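Local coordinates for protein nicotinate phosphoribosyltransferase (Saccharomyces cerevisiae, PDB 1VLP) that catalyses the first step of NAD biosynthesis from nicotinic acid, the ATP-dependent joining of nicotinate to phosphoribosyl diphosphate to give nicotinate ribonucleotide, at residues 25-30 with 142-147; 189-194 with 225-230; 19-24 with 75-80; 44-49 with 388-393; 67-72 with 148-153. One frame throughout, in Å; residues are numbered along the deposited sequence.

Contact 1: residues 25-30 with 142-147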
# COMPACT_ATOMS: atom_id res chain seq x y z
N ASP A 25 1.98 6.14 2.29
CA ASP A 25 2.88 4.98 2.23
C ASP A 25 4.12 5.29 1.37
O ASP A 25 3.97 5.89 0.29
CB ASP A 25 2.14 3.76 1.66
CG ASP A 25 0.96 3.28 2.56
OD1 ASP A 25 1.18 2.97 3.73
OD2 ASP A 25 -0.18 3.27 2.08
N MSE A 26 5.32 4.88 1.81
CA MSE A 26 6.54 5.15 1.04
C MSE A 26 6.45 4.70 -0.38
O MSE A 26 6.99 5.40 -1.27
CB MSE A 26 7.77 4.52 1.66
CG MSE A 26 9.02 4.59 0.75
SE MSE A 26 10.52 4.10 1.85
CE MSE A 26 11.80 3.55 0.30
N TYR A 27 5.75 3.58 -0.65
CA TYR A 27 5.65 3.11 -2.04
C TYR A 27 5.00 4.15 -2.95
O TYR A 27 5.31 4.19 -4.15
CB TYR A 27 4.96 1.75 -2.18
CG TYR A 27 3.44 1.78 -2.16
CD1 TYR A 27 2.71 2.02 -3.33
CD2 TYR A 27 2.75 1.60 -0.99
CE1 TYR A 27 1.31 2.05 -3.31
CE2 TYR A 27 1.33 1.63 -0.97
CZ TYR A 27 0.63 1.85 -2.12
OH TYR A 27 -0.74 1.87 -2.06
N LYS A 28 4.17 5.04 -2.40
CA LYS A 28 3.59 6.09 -3.25
C LYS A 28 4.62 7.08 -3.78
O LYS A 28 4.57 7.48 -4.94
CB LYS A 28 2.39 6.79 -2.57
CG LYS A 28 1.22 5.86 -2.31
CD LYS A 28 0.10 5.85 -3.40
CE LYS A 28 0.42 5.27 -4.76
NZ LYS A 28 -0.87 5.20 -5.55
N ILE A 29 5.59 7.46 -2.95
CA ILE A 29 6.65 8.33 -3.36
C ILE A 29 7.62 7.69 -4.32
O ILE A 29 8.05 8.31 -5.28
CB ILE A 29 7.35 8.93 -2.09
CG1 ILE A 29 6.34 9.79 -1.30
CG2 ILE A 29 8.61 9.75 -2.41
CD1 ILE A 29 5.76 10.99 -2.07
N THR A 30 7.98 6.44 -4.09
CA THR A 30 8.88 5.75 -5.06
C THR A 30 8.15 5.55 -6.41
O THR A 30 8.76 5.83 -7.46
CB THR A 30 9.46 4.45 -4.51
OG1 THR A 30 8.42 3.60 -4.04
CG2 THR A 30 10.42 4.76 -3.37
N LEU A 142 -0.33 10.13 -6.16
CA LEU A 142 -0.30 10.27 -4.71
C LEU A 142 -1.68 10.16 -4.07
O LEU A 142 -1.77 10.02 -2.86
CB LEU A 142 0.37 11.60 -4.33
CG LEU A 142 1.85 11.73 -4.70
CD1 LEU A 142 2.44 13.01 -4.03
CD2 LEU A 142 2.66 10.51 -4.31
N TYR A 143 -2.77 10.33 -4.81
CA TYR A 143 -4.10 10.42 -4.13
C TYR A 143 -4.57 9.19 -3.39
O TYR A 143 -5.26 9.34 -2.38
CB TYR A 143 -5.18 10.80 -5.12
CG TYR A 143 -5.13 12.23 -5.55
CD1 TYR A 143 -5.60 13.24 -4.72
CD2 TYR A 143 -4.64 12.60 -6.82
CE1 TYR A 143 -5.62 14.55 -5.13
CE2 TYR A 143 -4.64 13.91 -7.23
CZ TYR A 143 -5.13 14.88 -6.38
OH TYR A 143 -5.14 16.20 -6.79
N GLU A 144 -4.23 8.00 -3.90
CA GLU A 144 -4.79 6.74 -3.35
C GLU A 144 -4.82 6.73 -1.79
O GLU A 144 -5.89 6.60 -1.16
CB GLU A 144 -4.01 5.54 -3.87
CG GLU A 144 -4.54 4.20 -3.39
CD GLU A 144 -3.52 3.04 -3.45
OE1 GLU A 144 -2.33 3.22 -3.88
OE2 GLU A 144 -3.93 1.92 -3.10
N ILE A 145 -3.66 6.89 -1.17
CA ILE A 145 -3.56 6.69 0.28
C ILE A 145 -4.30 7.73 1.08
O ILE A 145 -5.15 7.36 1.89
CB ILE A 145 -2.10 6.65 0.74
CG1 ILE A 145 -1.37 5.66 -0.14
CG2 ILE A 145 -1.95 6.27 2.24
CD1 ILE A 145 -1.74 4.41 -0.06
N PRO A 146 -3.99 9.03 0.88
CA PRO A 146 -4.73 10.03 1.66
C PRO A 146 -6.23 9.96 1.43
O PRO A 146 -7.00 10.16 2.34
CB PRO A 146 -4.10 11.37 1.26
CG PRO A 146 -3.33 11.08 -0.01
CD PRO A 146 -2.96 9.65 0.01
N LEU A 147 -6.69 9.69 0.20
CA LEU A 147 -8.14 9.61 -0.00
C LEU A 147 -8.74 8.47 0.81
O LEU A 147 -9.77 8.63 1.45
CB LEU A 147 -8.47 9.43 -1.47
CG LEU A 147 -8.19 10.64 -2.34
CD1 LEU A 147 -8.69 10.39 -3.74
CD2 LEU A 147 -8.78 11.94 -1.79
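Lys28 and Leu142 bring the first turn of helix 26-38 to the start of helix 144-159, their CA atoms 5.9 Å apart, while the CA of Asp25 is nearest that of Ile145, 6.9 Å away. Glu144 OE1 is the polar centre. Tyr27 OH donates to Glu144 OE1 over 2.8 Å, from above the carboxylate plane, with ring and carboxylate turned 68° apart. Lys28 NZ takes the anti lone pair of Glu144 OE1 in a salt bridge of 3.0 Å. A lysine suits this place because its ammonium has protons to share: it also pairs with Glu245 and bonds Ile141 O. Tyr27 is, by similarity, part of the nicotinate site, so the carboxylate probably helps to fix the hydroxyl end of a pocket residue. CG of Lys28, anti to the carbonyl carbon (chi1 -64°), lies on Ile145 CG1. Leu142 CD2 packs on the backbone and on Ile29, 3.6 Å from Lys28 O and 3.9 Å from Ile29 CD1.

Contact 2: residues 189-194 with 225-230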
# COMPACT_ATOMS: atom_id res chain seq x y z
N PHE A 189 2.00 -1.13 8.39
CA PHE A 189 1.58 -0.90 6.99
C PHE A 189 0.12 -0.46 6.88
O PHE A 189 -0.52 -0.63 5.80
CB PHE A 189 1.77 -2.26 6.29
CG PHE A 189 1.63 -2.26 4.79
CD1 PHE A 189 1.95 -1.15 3.97
CD2 PHE A 189 1.20 -3.45 4.16
CE1 PHE A 189 1.82 -1.21 2.58
CE2 PHE A 189 1.07 -3.52 2.76
CZ PHE A 189 1.39 -2.41 1.98
N GLY A 190 -0.45 0.06 7.98
CA GLY A 190 -1.89 0.28 8.07
C GLY A 190 -2.42 1.67 7.71
O GLY A 190 -3.56 1.98 8.03
N THR A 191 -1.64 2.50 7.00
CA THR A 191 -2.10 3.86 6.71
C THR A 191 -3.49 3.89 6.01
O THR A 191 -4.43 4.56 6.46
CB THR A 191 -1.08 4.66 5.88
OG1 THR A 191 0.13 4.73 6.61
CG2 THR A 191 -1.61 6.06 5.54
N ARG A 192 -3.61 3.11 4.93
CA ARG A 192 -4.75 3.25 4.04
C ARG A 192 -6.06 2.89 4.73
O ARG A 192 -7.08 3.54 4.48
CB ARG A 192 -4.58 2.37 2.83
CG ARG A 192 -3.61 2.94 1.87
CD ARG A 192 -3.40 1.95 0.73
NE ARG A 192 -2.59 0.83 1.19
CZ ARG A 192 -2.31 -0.21 0.44
NH1 ARG A 192 -2.80 -0.25 -0.81
NH2 ARG A 192 -1.59 -1.21 0.93
N ARG A 193 -6.03 1.94 5.65
CA ARG A 193 -7.29 1.62 6.30
C ARG A 193 -7.37 1.97 7.77
O ARG A 193 -8.15 1.38 8.52
CB ARG A 193 -7.71 0.20 6.02
CG ARG A 193 -8.51 0.11 4.73
CD ARG A 193 -9.03 -1.30 4.52
NE ARG A 193 -9.21 -1.58 3.11
CZ ARG A 193 -9.57 -2.76 2.63
NH1 ARG A 193 -9.78 -3.78 3.45
NH2 ARG A 193 -9.72 -2.92 1.32
N ARG A 194 -6.56 2.94 8.20
CA ARG A 194 -6.62 3.37 9.56
C ARG A 194 -8.03 3.91 9.89
O ARG A 194 -8.70 4.57 9.05
CB ARG A 194 -5.57 4.43 9.85
CG ARG A 194 -5.81 5.73 9.17
CD ARG A 194 -4.50 6.56 9.17
NE ARG A 194 -4.72 7.90 8.68
CZ ARG A 194 -3.75 8.75 8.32
NH1 ARG A 194 -2.46 8.38 8.37
NH2 ARG A 194 -4.08 9.95 7.85
N THR A 225 7.99 1.59 9.42
CA THR A 225 6.61 1.81 9.00
C THR A 225 6.59 2.26 7.56
O THR A 225 7.51 2.97 7.09
CB THR A 225 5.83 2.84 9.89
OG1 THR A 225 4.53 3.12 9.34
CG2 THR A 225 6.61 4.07 10.11
N SER A 226 5.55 1.85 6.86
CA SER A 226 5.33 2.40 5.52
C SER A 226 5.01 3.90 5.51
O SER A 226 5.21 4.57 4.51
CB SER A 226 4.30 1.63 4.73
OG SER A 226 3.01 1.84 5.20
N ASN A 227 4.51 4.43 6.62
CA ASN A 227 4.07 5.81 6.64
C ASN A 227 5.27 6.72 6.91
O ASN A 227 5.89 6.71 8.01
CB ASN A 227 2.99 5.97 7.70
CG ASN A 227 2.39 7.36 7.70
OD1 ASN A 227 3.07 8.34 8.02
ND2 ASN A 227 1.12 7.47 7.30
N ILE A 228 5.62 7.49 5.90
CA ILE A 228 6.85 8.25 5.96
C ILE A 228 6.78 9.27 7.09
O ILE A 228 7.80 9.50 7.80
CB ILE A 228 7.14 8.96 4.63
CG1 ILE A 228 7.12 8.01 3.44
CG2 ILE A 228 8.47 9.65 4.67
CD1 ILE A 228 7.15 8.77 2.13
N LEU A 229 5.60 9.88 7.30
CA LEU A 229 5.46 10.90 8.36
C LEU A 229 5.69 10.29 9.75
O LEU A 229 6.39 10.89 10.57
CB LEU A 229 4.08 11.58 8.32
CG LEU A 229 3.96 12.87 9.12
CD1 LEU A 229 4.95 13.88 8.63
CD2 LEU A 229 2.62 13.42 8.98
N PHE A 230 5.11 9.12 9.99
CA PHE A 230 5.29 8.40 11.28
C PHE A 230 6.69 7.85 11.41
O PHE A 230 7.21 7.81 12.51
CB PHE A 230 4.25 7.32 11.48
CG PHE A 230 2.89 7.87 11.88
CD1 PHE A 230 2.77 8.62 13.03
CD2 PHE A 230 1.76 7.61 11.14
CE1 PHE A 230 1.55 9.12 13.46
CE2 PHE A 230 0.47 8.15 11.55
CZ PHE A 230 0.40 8.90 12.71
O HOH W 1 1.47 2.44 7.43
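The Phe189 ring meets Ser226 at its edge: OG lies in the ring plane, 3.4 Å from CD1. The Arg194 guanidinium also presents an edge, NH1 standing 3.8 Å from Asn227 ND2 with guanidinium and amide planes 34° apart, and the same NH1 approaches the edge of the Phe230 ring. Asp23 OD1 accepts from both NH1 and ND2, which would account for two donors lying so close. Asn227 works with both ends of its amide. ND2 gives a hydrogen bond of 3.0 Å to Thr191 OG1, nearly straight at 162° and in the amide plane; OD1 accepts from Phe230 N at 2.9 Å, making Asn227 the N-cap of helix 228-234. CG of Asn227 stands anti to its N (chi1 -175°), on the Thr191 side. Water 1 joins Thr191 OG1 to Ser226 OG, 2.8 Å from each, and Ser226 OG is bonded to Asp25. Thr225 OG1 closes an ST turn by accepting from Asn227 N. Small hydroxyl residues suit such a meshwork of short polar links. The two segments lie at the C-terminal ends of neighbouring parallel strands, 186-188 and 222-225, where alpha/beta barrel enzymes carry their active sites; Phe189 belongs, by similarity, to the nicotinate pocket.

Contact 3: residues 19-24 with 75-80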
# COMPACT_ATOMS: atom_id res chain seq x y z
N LYS A 19 -1.88 16.52 6.95
CA LYS A 19 -1.07 17.72 7.19
C LYS A 19 0.24 17.71 6.38
O LYS A 19 0.98 18.70 6.38
CB LYS A 19 -0.82 17.83 8.67
CG LYS A 19 -2.09 18.00 9.47
CD LYS A 19 -1.77 18.27 10.90
CE LYS A 19 -3.05 18.33 11.77
NZ LYS A 19 -3.92 19.49 11.44
N SER A 20 0.49 16.61 5.65
CA SER A 20 1.78 16.49 4.94
C SER A 20 1.63 15.55 3.75
O SER A 20 0.87 14.58 3.81
CB SER A 20 2.86 15.97 5.92
OG SER A 20 4.09 15.66 5.24
N LEU A 21 2.36 15.84 2.69
CA LEU A 21 2.47 14.88 1.59
C LEU A 21 3.27 13.62 1.98
O LEU A 21 3.25 12.62 1.26
CB LEU A 21 3.07 15.58 0.41
CG LEU A 21 2.10 16.63 -0.23
CD1 LEU A 21 2.81 17.55 -1.08
CD2 LEU A 21 1.02 15.95 -1.01
N LEU A 22 3.96 13.66 3.13
CA LEU A 22 4.55 12.44 3.74
C LEU A 22 3.61 11.56 4.60
O LEU A 22 4.03 10.47 5.08
CB LEU A 22 5.74 12.85 4.63
CG LEU A 22 6.97 13.56 4.00
CD1 LEU A 22 8.14 13.59 4.96
CD2 LEU A 22 7.35 12.94 2.72
N ASP A 23 2.36 12.01 4.83
CA ASP A 23 1.35 11.20 5.50
C ASP A 23 0.76 10.24 4.45
O ASP A 23 -0.36 10.43 3.92
CB ASP A 23 0.28 12.05 6.17
CG ASP A 23 -0.74 11.18 6.94
OD1 ASP A 23 -0.51 9.93 7.09
OD2 ASP A 23 -1.80 11.74 7.37
N THR A 24 1.59 9.29 4.06
CA THR A 24 1.27 8.35 2.99
C THR A 24 2.24 7.17 3.10
O THR A 24 3.22 7.22 3.86
CB THR A 24 1.41 8.99 1.55
OG1 THR A 24 0.77 8.14 0.59
CG2 THR A 24 2.83 9.15 1.14
N LEU A 75 -1.33 21.46 0.20
CA LEU A 75 -0.13 20.84 0.70
C LEU A 75 1.07 21.17 -0.19
O LEU A 75 0.96 21.19 -1.41
CB LEU A 75 -0.31 19.33 0.76
CG LEU A 75 -1.34 18.77 1.72
CD1 LEU A 75 -1.59 17.36 1.48
CD2 LEU A 75 -0.88 19.03 3.19
N ARG A 76 2.23 21.35 0.43
CA ARG A 76 3.49 21.46 -0.31
C ARG A 76 4.54 20.62 0.44
O ARG A 76 4.43 20.46 1.64
CB ARG A 76 3.96 22.90 -0.39
CG ARG A 76 2.95 23.84 -1.04
CD ARG A 76 2.74 23.59 -2.54
NE ARG A 76 1.90 24.62 -3.15
CZ ARG A 76 0.57 24.60 -3.18
NH1 ARG A 76 -0.11 23.61 -2.69
NH2 ARG A 76 -0.10 25.59 -3.76
N PHE A 77 5.55 20.10 -0.25
CA PHE A 77 6.66 19.47 0.48
C PHE A 77 7.49 20.57 1.15
O PHE A 77 8.01 21.45 0.46
CB PHE A 77 7.59 18.66 -0.43
CG PHE A 77 7.00 17.37 -0.95
CD1 PHE A 77 7.01 16.21 -0.17
CD2 PHE A 77 6.46 17.31 -2.21
CE1 PHE A 77 6.50 15.04 -0.63
CE2 PHE A 77 5.92 16.14 -2.67
CZ PHE A 77 5.95 14.99 -1.88
N THR A 78 7.62 20.53 2.47
CA THR A 78 8.47 21.51 3.17
C THR A 78 9.97 21.21 3.00
O THR A 78 10.38 20.10 2.60
CB THR A 78 8.18 21.54 4.70
OG1 THR A 78 8.71 20.35 5.33
CG2 THR A 78 6.65 21.70 4.99
N GLU A 79 10.79 22.17 3.37
CA GLU A 79 12.23 22.00 3.32
C GLU A 79 12.69 20.79 4.11
O GLU A 79 13.53 19.99 3.65
CB GLU A 79 12.89 23.27 3.88
CG GLU A 79 14.27 23.48 3.50
CD GLU A 79 14.67 24.92 3.87
OE1 GLU A 79 15.07 25.13 5.04
OE2 GLU A 79 14.50 25.83 3.03
N GLU A 80 12.14 20.65 5.32
CA GLU A 80 12.50 19.55 6.24
C GLU A 80 12.03 18.21 5.67
O GLU A 80 12.71 17.21 5.79
CB GLU A 80 11.82 19.79 7.59
CG GLU A 80 12.14 18.79 8.71
CD GLU A 80 11.73 19.31 10.10
OE1 GLU A 80 11.81 20.56 10.32
OE2 GLU A 80 11.31 18.49 10.97
O HOH W 2 3.77 18.25 2.91
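Leu21 crosses Phe77 at about a right angle and lays its CB over one face of the ring, a CH-pi contact 3.9 Å from the centroid and 24° off the normal. Leu21 CD1 extends the cover, 3.8 Å from both Phe77 CD2 and CE2. Leu22 CD2 reaches the edge of that ring instead, 4.0 Å from Phe77 CE1, so one phenylalanine serves two successive leucines of the turn. With CG of Leu21 anti to its carbonyl carbon (chi1 -70°), the branched end also meets Leu75, whose CB lies 3.8 Å from Leu21 CG. Leu75 crosses it obliquely and sends CD2 against the backbone of Lys19, 3.6 Å from its C atom. The turn that carries the leucines is a type I beta turn from Ser20 to Asp23. Serine suits its first position because OG accepts from Leu22 N at 2.9 Å, an ST turn, and is bonded to Glu81 besides. Water 2 gives a polar link across, accepting from Leu21 N and donating to Arg76 O. The direct contact between this N-terminal turn and the approach to helix 79-88 is thus apolar, depending on shape and aliphatic-aromatic fit, while a water takes up the backbone polarity beside it.

Contact 4: residues 44-49 with 388-393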
# COMPACT_ATOMS: atom_id res chain seq x y z
N VAL A 44 -3.94 8.40 -16.69
CA VAL A 44 -4.55 7.28 -16.00
C VAL A 44 -5.85 7.69 -15.33
O VAL A 44 -6.14 8.90 -15.13
CB VAL A 44 -3.60 6.73 -14.88
CG1 VAL A 44 -2.27 6.18 -15.47
CG2 VAL A 44 -3.34 7.83 -13.79
N THR A 45 -6.64 6.67 -14.98
CA THR A 45 -7.81 6.87 -14.14
C THR A 45 -7.75 5.84 -13.02
O THR A 45 -7.56 4.66 -13.30
CB THR A 45 -9.12 6.71 -14.93
OG1 THR A 45 -9.19 7.75 -15.92
CG2 THR A 45 -10.32 6.81 -14.01
N TYR A 46 -7.95 6.28 -11.78
CA TYR A 46 -8.19 5.38 -10.62
C TYR A 46 -9.65 5.45 -10.22
O TYR A 46 -10.28 6.52 -10.38
CB TYR A 46 -7.35 5.80 -9.38
CG TYR A 46 -5.84 5.76 -9.53
CD1 TYR A 46 -5.16 6.80 -10.18
CD2 TYR A 46 -5.09 4.70 -9.02
CE1 TYR A 46 -3.78 6.79 -10.32
CE2 TYR A 46 -3.71 4.68 -9.16
CZ TYR A 46 -3.08 5.74 -9.83
OH TYR A 46 -1.72 5.79 -9.96
N LYS A 47 -10.17 4.36 -9.64
CA LYS A 47 -11.55 4.32 -9.22
C LYS A 47 -11.67 3.77 -7.83
O LYS A 47 -11.06 2.80 -7.49
CB LYS A 47 -12.39 3.45 -10.16
CG LYS A 47 -13.73 2.97 -9.55
CD LYS A 47 -14.57 2.04 -10.47
CE LYS A 47 -15.96 1.70 -9.82
NZ LYS A 47 -16.01 0.54 -8.86
N TYR A 48 -12.52 4.43 -7.07
CA TYR A 48 -12.93 3.99 -5.71
C TYR A 48 -13.94 2.88 -5.81
O TYR A 48 -14.87 2.93 -6.57
CB TYR A 48 -13.54 5.18 -4.97
CG TYR A 48 -14.34 4.90 -3.71
CD1 TYR A 48 -13.70 4.76 -2.47
CD2 TYR A 48 -15.73 4.77 -3.78
CE1 TYR A 48 -14.42 4.54 -1.34
CE2 TYR A 48 -16.49 4.52 -2.60
CZ TYR A 48 -15.82 4.47 -1.38
OH TYR A 48 -16.55 4.29 -0.24
N THR A 49 -13.77 1.87 -4.97
CA THR A 49 -14.78 0.85 -4.82
C THR A 49 -14.93 0.53 -3.34
O THR A 49 -13.95 0.43 -2.61
CB THR A 49 -14.40 -0.45 -5.58
OG1 THR A 49 -14.18 -0.15 -6.96
CG2 THR A 49 -15.55 -1.46 -5.48
N ILE A 388 -12.58 -0.57 1.59
CA ILE A 388 -12.52 0.30 0.41
C ILE A 388 -11.14 0.23 -0.25
O ILE A 388 -10.10 0.03 0.39
CB ILE A 388 -12.86 1.77 0.74
CG1 ILE A 388 -12.04 2.24 1.98
CG2 ILE A 388 -14.39 1.87 1.00
CD1 ILE A 388 -12.11 3.70 2.31
N VAL A 389 -11.17 0.45 -1.57
CA VAL A 389 -9.94 0.51 -2.38
C VAL A 389 -10.05 1.62 -3.40
O VAL A 389 -11.15 2.06 -3.68
CB VAL A 389 -9.67 -0.79 -3.10
CG1 VAL A 389 -9.50 -1.92 -2.09
CG2 VAL A 389 -10.73 -1.12 -4.10
N ILE A 390 -8.91 2.09 -3.87
CA ILE A 390 -8.84 3.04 -4.99
C ILE A 390 -7.80 2.41 -5.91
O ILE A 390 -6.64 2.30 -5.57
CB ILE A 390 -8.48 4.49 -4.56
CG1 ILE A 390 -9.64 5.12 -3.86
CG2 ILE A 390 -8.07 5.34 -5.77
CD1 ILE A 390 -9.33 6.45 -3.22
N LYS A 391 -8.29 1.87 -7.03
CA LYS A 391 -7.54 0.98 -7.92
C LYS A 391 -7.29 1.62 -9.29
O LYS A 391 -8.14 2.34 -9.78
CB LYS A 391 -8.39 -0.26 -8.18
CG LYS A 391 -9.75 -0.00 -8.91
CD LYS A 391 -10.77 -1.16 -8.77
CE LYS A 391 -12.01 -0.95 -9.66
NZ LYS A 391 -12.64 -2.29 -9.93
N LEU A 392 -6.15 1.33 -9.89
CA LEU A 392 -5.87 1.76 -11.24
C LEU A 392 -6.87 1.05 -12.15
O LEU A 392 -6.99 -0.20 -12.08
CB LEU A 392 -4.41 1.43 -11.61
CG LEU A 392 -3.99 1.88 -13.00
CD1 LEU A 392 -4.05 3.37 -13.14
CD2 LEU A 392 -2.58 1.30 -13.31
N LEU A 393 -7.61 1.82 -12.95
CA LEU A 393 -8.64 1.30 -13.85
C LEU A 393 -8.28 1.36 -15.34
O LEU A 393 -8.64 0.47 -16.14
CB LEU A 393 -9.92 2.13 -13.65
CG LEU A 393 -11.28 1.76 -14.24
CD1 LEU A 393 -12.08 0.89 -13.29
CD2 LEU A 393 -12.03 3.02 -14.48
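Lys391 O is approached by two neighbours on the facing strand: Lys47 N donates a hydrogen bond of 2.9 Å, and Tyr46 CA adds a CA-H...O contact. Lys391 N returns a bond to Lys47 O, Thr49 and Val389 exchange a like pair, and Leu393 N reaches Thr45 O, giving five backbone bonds in all. Tyr46-Leu392 and Tyr48-Ile390 are the non-hydrogen-bonded pairs between. Strands 43-50 and 388-395 are thereby neighbours in an antiparallel sheet, 153° between their directions, that unites the two ends of a long chain. Tyr46, Tyr48, Ile390 and Leu392 share the face turned to helix 144-159 and its approach, where large apolar groups suit burial. Leu392 CD1 sits over the centre of the Tyr46 ring, 4.1 Å above its plane, and Ile390 CG2 touches Tyr46 CB at 3.7 Å. An alanine in place of Tyr46 would probably leave Leu392 CD1 without the ring beneath it and Glu245 without its hydroxyl partner. Farther along, Tyr48 CE1 packs on Ile388 CG2 at 3.6 Å. On the other face Lys47 and Lys391 lie side by side, pointing the same way; Lys47 has two conformers, so the place of its NZ is doubtful.

Contact 5: residues 67-72 with 148-153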
# COMPACT_ATOMS: atom_id res chain seq x y z
N GLU A 67 -14.63 18.97 1.78
CA GLU A 67 -13.69 19.92 2.37
C GLU A 67 -12.26 19.38 2.47
O GLU A 67 -11.30 20.01 2.03
CB GLU A 67 -14.24 20.43 3.70
CG GLU A 67 -13.42 21.53 4.33
CD GLU A 67 -14.23 22.22 5.41
OE1 GLU A 67 -14.38 21.63 6.49
OE2 GLU A 67 -14.74 23.34 5.17
N GLN A 68 -12.12 18.20 3.05
CA GLN A 68 -10.84 17.54 3.27
C GLN A 68 -10.09 17.26 1.95
O GLN A 68 -8.88 17.46 1.84
CB GLN A 68 -11.02 16.29 4.13
CG GLN A 68 -11.44 16.57 5.56
CD GLN A 68 -10.37 17.20 6.41
OE1 GLN A 68 -9.21 16.90 6.27
NE2 GLN A 68 -10.78 18.06 7.32
N PHE A 69 -10.83 16.84 0.93
CA PHE A 69 -10.23 16.62 -0.36
C PHE A 69 -9.67 17.92 -0.90
O PHE A 69 -8.58 17.94 -1.48
CB PHE A 69 -11.21 16.04 -1.38
CG PHE A 69 -11.69 14.62 -1.09
CD1 PHE A 69 -11.16 13.81 -0.08
CD2 PHE A 69 -12.73 14.10 -1.86
CE1 PHE A 69 -11.61 12.51 0.12
CE2 PHE A 69 -13.20 12.81 -1.65
CZ PHE A 69 -12.66 12.02 -0.65
N SER A 70 -10.42 19.02 -0.74
CA SER A 70 -9.94 20.30 -1.27
C SER A 70 -8.61 20.72 -0.61
O SER A 70 -7.75 21.31 -1.24
CB SER A 70 -10.99 21.39 -1.14
OG SER A 70 -11.15 21.84 0.21
N TYR A 71 -8.48 20.43 0.69
CA TYR A 71 -7.28 20.79 1.44
C TYR A 71 -6.02 20.12 0.91
O TYR A 71 -4.91 20.60 1.08
CB TYR A 71 -7.44 20.38 2.89
CG TYR A 71 -8.50 21.11 3.69
CD1 TYR A 71 -9.01 22.39 3.31
CD2 TYR A 71 -8.94 20.56 4.88
CE1 TYR A 71 -9.95 23.07 4.11
CE2 TYR A 71 -9.88 21.22 5.66
CZ TYR A 71 -10.37 22.46 5.30
OH TYR A 71 -11.31 23.08 6.09
N LEU A 72 -6.18 18.99 0.25
CA LEU A 72 -5.01 18.35 -0.39
C LEU A 72 -4.32 19.28 -1.36
O LEU A 72 -3.11 19.20 -1.58
CB LEU A 72 -5.43 17.08 -1.12
CG LEU A 72 -6.05 16.01 -0.22
CD1 LEU A 72 -6.48 14.81 -1.06
CD2 LEU A 72 -5.13 15.55 0.95
N LEU A 148 -8.16 7.27 0.72
CA LEU A 148 -8.60 6.13 1.55
C LEU A 148 -8.59 6.44 3.03
O LEU A 148 -9.58 6.16 3.72
CB LEU A 148 -7.79 4.90 1.24
CG LEU A 148 -8.05 4.28 -0.12
CD1 LEU A 148 -6.97 3.19 -0.36
CD2 LEU A 148 -9.48 3.74 -0.21
N SER A 149 -7.48 7.03 3.50
CA SER A 149 -7.31 7.43 4.94
C SER A 149 -8.40 8.40 5.35
O SER A 149 -9.01 8.28 6.43
CB SER A 149 -5.94 8.05 5.21
OG SER A 149 -4.87 7.12 4.94
N LEU A 150 -8.73 9.33 4.45
CA LEU A 150 -9.79 10.28 4.74
C LEU A 150 -11.21 9.68 4.77
O LEU A 150 -12.04 10.03 5.65
CB LEU A 150 -9.76 11.44 3.75
CG LEU A 150 -8.70 12.53 4.05
CD1 LEU A 150 -8.57 13.45 2.79
CD2 LEU A 150 -8.95 13.31 5.34
N ILE A 151 -11.49 8.82 3.80
CA ILE A 151 -12.81 8.19 3.67
C ILE A 151 -13.06 7.31 4.91
O ILE A 151 -14.14 7.38 5.54
CB ILE A 151 -12.92 7.39 2.36
CG1 ILE A 151 -12.87 8.33 1.15
CG2 ILE A 151 -14.20 6.61 2.28
CD1 ILE A 151 -12.54 7.65 -0.12
N SER A 152 -12.06 6.51 5.30
CA SER A 152 -12.17 5.70 6.53
C SER A 152 -12.41 6.60 7.74
O SER A 152 -13.34 6.36 8.53
CB SER A 152 -10.91 4.88 6.73
OG SER A 152 -11.00 3.95 7.76
N GLU A 153 -11.58 7.64 7.89
CA GLU A 153 -11.76 8.56 9.02
C GLU A 153 -13.16 9.19 9.06
O GLU A 153 -13.77 9.23 10.11
CB GLU A 153 -10.63 9.58 9.05
CG GLU A 153 -10.78 10.55 10.20
CD GLU A 153 -9.47 11.05 10.81
OE1 GLU A 153 -8.36 10.61 10.44
OE2 GLU A 153 -9.58 11.91 11.70
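Phe69 and Leu150 meet where helix 59-71 packs antiparallel on helix 144-159, the axes of the short segments 10.7 Å apart and at 157°. The apolar contacts centre on Leu150. Leu150 CD1 lies at the edge of the Phe69 ring, in its plane, 3.9 Å from Phe69 CD1, the two side chains sliding past each other in opposite directions. Leu72 CD2 lies more loosely, 4.4 Å from Leu150 CD1, and Phe69 CZ goes on to Ile151 CG1. A branched leucine suits this place because its second methyl, CD2, turns to Gln68. An alanine at Leu150 would probably open a gap among Gln68, Phe69 and Leu72 and leave the ring held across this contact mainly by Ile151. The polar side belongs to Gln68, whose amide bonds the backbone of the N-terminal stretch, NE2 to Glu15 O and OE1 to Val17 N. The Gln68 chain is bent at chi2 (-70°), which places CD; Leu150 CD2 lies 3.8 Å from Gln68 CB and 3.7 Å from Gln68 OE1.

How the contacts relate
Helix 144-159 ties much of the set together: its start serves contact 1, its next turns contact 5, with centres 13 Å apart, and Leu147 CD2 of the first lies 3.5 Å from Phe69 CE1 of the second. Its flank also meets contact 4, Ile388 CD1 lying 3.6 Å from Ile151 CG2. Contacts 1 and 2, about 10 Å apart between centres, carry Tyr27 and Phe189 of the nicotinate site inferred by similarity; Asp25 OD1 and Ser226 OG, 2.6 Å apart, join them. Contact 3 reaches contact 2 through a probable hydrogen bond of 2.8 Å from Leu229 N to Leu22 O. Contacts 3 and 5 lie away from the annotated sites, about 15 Å apart between centres.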